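Local coordinates for protein putative isochorismatase (Burkholderia xenovorans, PDB 3OQP) that is a putative hydrolase of the isochorismatase family, related to nicotinamidases, whose natural substrate is not established, at residues 9-14 with 113-118. Sequence-based numbering, arbitrary orientation.
Sequences LIVIDV and TVTGYM
Two donors of Thr-115 grip the carbonyl oxygen Ile-10 O. The amide Thr-115 N comes in nearly along the C=O axis at 3.0 Å; the hydroxyl Thr-115 OG1, also 3.0 Å from Ile-10 O, gives its proton from above the carbonyl plane. A chi1 of 65° sets OG1 in the crowded position between backbone N and carbonyl carbon, and leaves Thr-115 CG2 against Leu-9 CD1 (3.8 Å), the two side chains crossing at about a right angle. Parallel pairing continues through Ile-10 N to Thr-113 O (2.8 Å, 169° at the hydrogen), Ile-12 N to Thr-115 O, and Tyr-117 N to Ile-12 O. On the other face, Ile-10 CG2 meets Val-114 CG2, and Ile-12 CD1 reaches back to Val-114 CG1 (4.0 Å). At Gly-116 the chain turns a corner; Gly-116 CA lies 3.3 Å from Ile-12 O, a CA-H...O contact. A cis peptide follows Tyr-117, and the amide N of Met-118 (selenomethionine) hydrogen-bonds OD2 of the sulfinic-acid cysteine at 122, while Asp-13 OD2 forms a salt bridge with Lys-89 NZ, consistent with the Asp-Lys-Cys triad of this family. These central strands of the parallel sheet lie between strands 51-56 and 136-140, with helix 30-47 packed on Val-14 and Tyr-117.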
ATOM      1  N   LEU A   9      13.753  11.717   9.322  1.00  9.18           N
ATOM      2  CA  LEU A   9      12.748  10.997  10.081  1.00  9.45           C
ATOM      3  C   LEU A   9      11.391  11.719   9.923  1.00 10.03           C
ATOM      4  O   LEU A   9      11.261  12.891  10.282  1.00 11.12           O
ATOM      5  CB  LEU A   9      13.144  10.994  11.566  1.00 10.27           C
ATOM      6  CG  LEU A   9      12.168  10.282  12.487  1.00 11.75           C
ATOM      7  CD1 LEU A   9      12.195   8.780  12.222  1.00 11.57           C
ATOM      8  CD2 LEU A   9      12.481  10.634  13.974  1.00 12.65           C
ATOM      9  N   ILE A  10      10.388  11.000   9.406  1.00  8.74           N
ATOM     10  CA  ILE A  10       9.034  11.597   9.304  1.00  8.90           C
ATOM     11  C   ILE A  10       8.136  10.910  10.321  1.00  8.66           C
ATOM     12  O   ILE A  10       8.214   9.667  10.480  1.00 10.23           O
ATOM     13  CB  ILE A  10       8.517  11.449   7.867  1.00  9.20           C
ATOM     14  CG1 ILE A  10       7.260  12.302   7.669  1.00  9.44           C
ATOM     15  CG2 ILE A  10       8.291  10.006   7.440  1.00 10.99           C
ATOM     16  CD1 ILE A  10       6.888  12.505   6.202  1.00 10.83           C
ATOM     17  N   VAL A  11       7.445  11.702  11.103  1.00  8.86           N
ATOM     18  CA  VAL A  11       6.625  11.275  12.209  1.00  9.59           C
ATOM     19  C   VAL A  11       5.202  11.522  11.816  1.00  8.45           C
ATOM     20  O   VAL A  11       4.735  12.698  11.820  1.00  9.22           O
ATOM     21  CB  VAL A  11       7.007  12.083  13.476  1.00  9.91           C
ATOM     22  CG1 VAL A  11       6.225  11.588  14.656  1.00 10.11           C
ATOM     23  CG2 VAL A  11       8.525  11.883  13.744  1.00 10.31           C
ATOM     24  N   ILE A  12       4.461  10.519  11.358  1.00  8.84           N
ATOM     25  CA  ILE A  12       3.189  10.677  10.662  1.00  9.78           C
ATOM     26  C   ILE A  12       2.026  10.560  11.618  1.00  8.59           C
ATOM     27  O   ILE A  12       1.792   9.517  12.263  1.00  9.54           O
ATOM     28  CB  ILE A  12       3.040   9.629   9.528  1.00  9.32           C
ATOM     29  CG1 ILE A  12       4.179   9.817   8.505  1.00  9.65           C
ATOM     30  CG2 ILE A  12       1.695   9.814   8.854  1.00 11.51           C
ATOM     31  CD1 ILE A  12       4.163   8.851   7.336  1.00 10.63           C
ATOM     32  N   ASP A  13       1.275  11.648  11.717  1.00 10.05           N
ATOM     33  CA  ASP A  13      -0.044  11.674  12.362  1.00  9.21           C
ATOM     34  C   ASP A  13      -0.050  11.101  13.775  1.00  8.93           C
ATOM     35  O   ASP A  13      -0.975  10.363  14.157  1.00 10.45           O
ATOM     36  CB  ASP A  13      -1.102  11.001  11.510  1.00  9.79           C
ATOM     37  CG  ASP A  13      -1.263  11.633  10.128  1.00 12.64           C
ATOM     38  OD1 ASP A  13      -0.626  12.658   9.813  1.00 12.90           O
ATOM     39  OD2 ASP A  13      -2.065  11.066   9.314  1.00 12.52           O
ATOM     40  N   VAL A  14       0.909  11.521  14.598  1.00  9.62           N
ATOM     41  CA  VAL A  14       0.965  11.119  15.975  1.00  9.62           C
ATOM     42  C   VAL A  14       0.113  12.048  16.803  1.00  9.73           C
ATOM     43  O   VAL A  14       0.598  12.971  17.466  1.00 12.60           O
ATOM     44  CB  VAL A  14       2.451  10.884  16.438  1.00 10.17           C
ATOM     45  CG1 VAL A  14       2.484  10.483  17.956  1.00 11.69           C
ATOM     46  CG2 VAL A  14       3.210   9.840  15.578  1.00 10.21           C
ATOM     47  N   THR A 113      12.874   7.790   6.684  1.00  8.81           N
ATOM     48  CA  THR A 113      12.613   6.841   7.777  1.00  8.33           C
ATOM     49  C   THR A 113      11.213   7.165   8.348  1.00  8.17           C
ATOM     50  O   THR A 113      10.937   8.265   8.854  1.00  9.69           O
ATOM     51  CB  THR A 113      13.633   6.990   8.894  1.00 10.08           C
ATOM     52  OG1 THR A 113      14.961   6.879   8.343  1.00 10.52           O
ATOM     53  CG2 THR A 113      13.470   5.875   9.978  1.00  9.04           C
ATOM     54  N   VAL A 114      10.298   6.191   8.264  1.00  8.89           N
ATOM     55  CA  VAL A 114       8.885   6.382   8.574  1.00  9.81           C
ATOM     56  C   VAL A 114       8.554   5.821   9.958  1.00  8.21           C
ATOM     57  O   VAL A 114       8.854   4.654  10.307  1.00  9.63           O
ATOM     58  CB  VAL A 114       8.026   5.691   7.522  1.00  9.95           C
ATOM     59  CG1 VAL A 114       6.528   5.724   7.880  1.00 13.15           C
ATOM     60  CG2 VAL A 114       8.267   6.369   6.177  1.00 10.51           C
ATOM     61  N   THR A 115       7.887   6.667  10.740  1.00  8.80           N
ATOM     62  CA  THR A 115       7.279   6.336  12.010  1.00  8.78           C
ATOM     63  C   THR A 115       5.868   6.987  12.028  1.00  8.47           C
ATOM     64  O   THR A 115       5.545   7.880  11.209  1.00  8.95           O
ATOM     65  CB  THR A 115       8.109   6.875  13.207  1.00  9.84           C
ATOM     66  OG1 THR A 115       8.116   8.318  13.173  1.00 10.92           O
ATOM     67  CG2 THR A 115       9.506   6.268  13.210  1.00 11.31           C
ATOM     68  N   GLY A 116       5.087   6.559  12.973  1.00  8.90           N
ATOM     69  CA  GLY A 116       3.762   7.072  13.174  1.00  8.40           C
ATOM     70  C   GLY A 116       2.700   6.144  12.592  1.00  8.42           C
ATOM     71  O   GLY A 116       2.940   4.965  12.357  1.00  9.90           O
ATOM     72  N   TYR A 117       1.507   6.693  12.457  1.00  8.37           N
ATOM     73  CA  TYR A 117       0.297   5.927  12.250  1.00 10.17           C
ATOM     74  C   TYR A 117      -0.507   6.409  11.054  1.00  8.58           C
ATOM     75  O   TYR A 117      -0.501   7.591  10.727  1.00  9.84           O
ATOM     76  CB  TYR A 117      -0.614   6.072  13.490  1.00 10.45           C
ATOM     77  CG  TYR A 117       0.079   5.816  14.826  1.00  9.74           C
ATOM     78  CD1 TYR A 117       0.698   4.616  15.116  1.00 10.20           C
ATOM     79  CD2 TYR A 117       0.178   6.831  15.760  1.00 10.25           C
ATOM     80  CE1 TYR A 117       1.359   4.438  16.353  1.00  9.79           C
ATOM     81  CE2 TYR A 117       0.785   6.653  17.002  1.00 12.33           C
ATOM     82  CZ  TYR A 117       1.395   5.444  17.295  1.00 11.70           C
ATOM     83  OH  TYR A 117       2.057   5.333  18.517  1.00 11.56           O
HETATM   84  N   MSE A 118      -1.313   5.536  10.432  1.00  9.06           N
HETATM   85  CA  MSE A 118      -1.334   4.104  10.656  1.00  8.13           C
HETATM   86  C   MSE A 118      -0.435   3.409   9.637  1.00  8.11           C
HETATM   87  O   MSE A 118      -0.295   3.822   8.492  1.00  9.01           O
HETATM   88  CB  MSE A 118      -2.696   3.509  10.475  1.00 10.08           C
HETATM   89  CG  MSE A 118      -3.648   4.089  11.490  1.00 10.82           C
HETATM   90 SE   MSE A 118      -5.563   3.483  11.291  0.75  9.47          SE
HETATM   91  CE  MSE A 118      -5.966   4.517   9.852  1.00 12.84           C
TER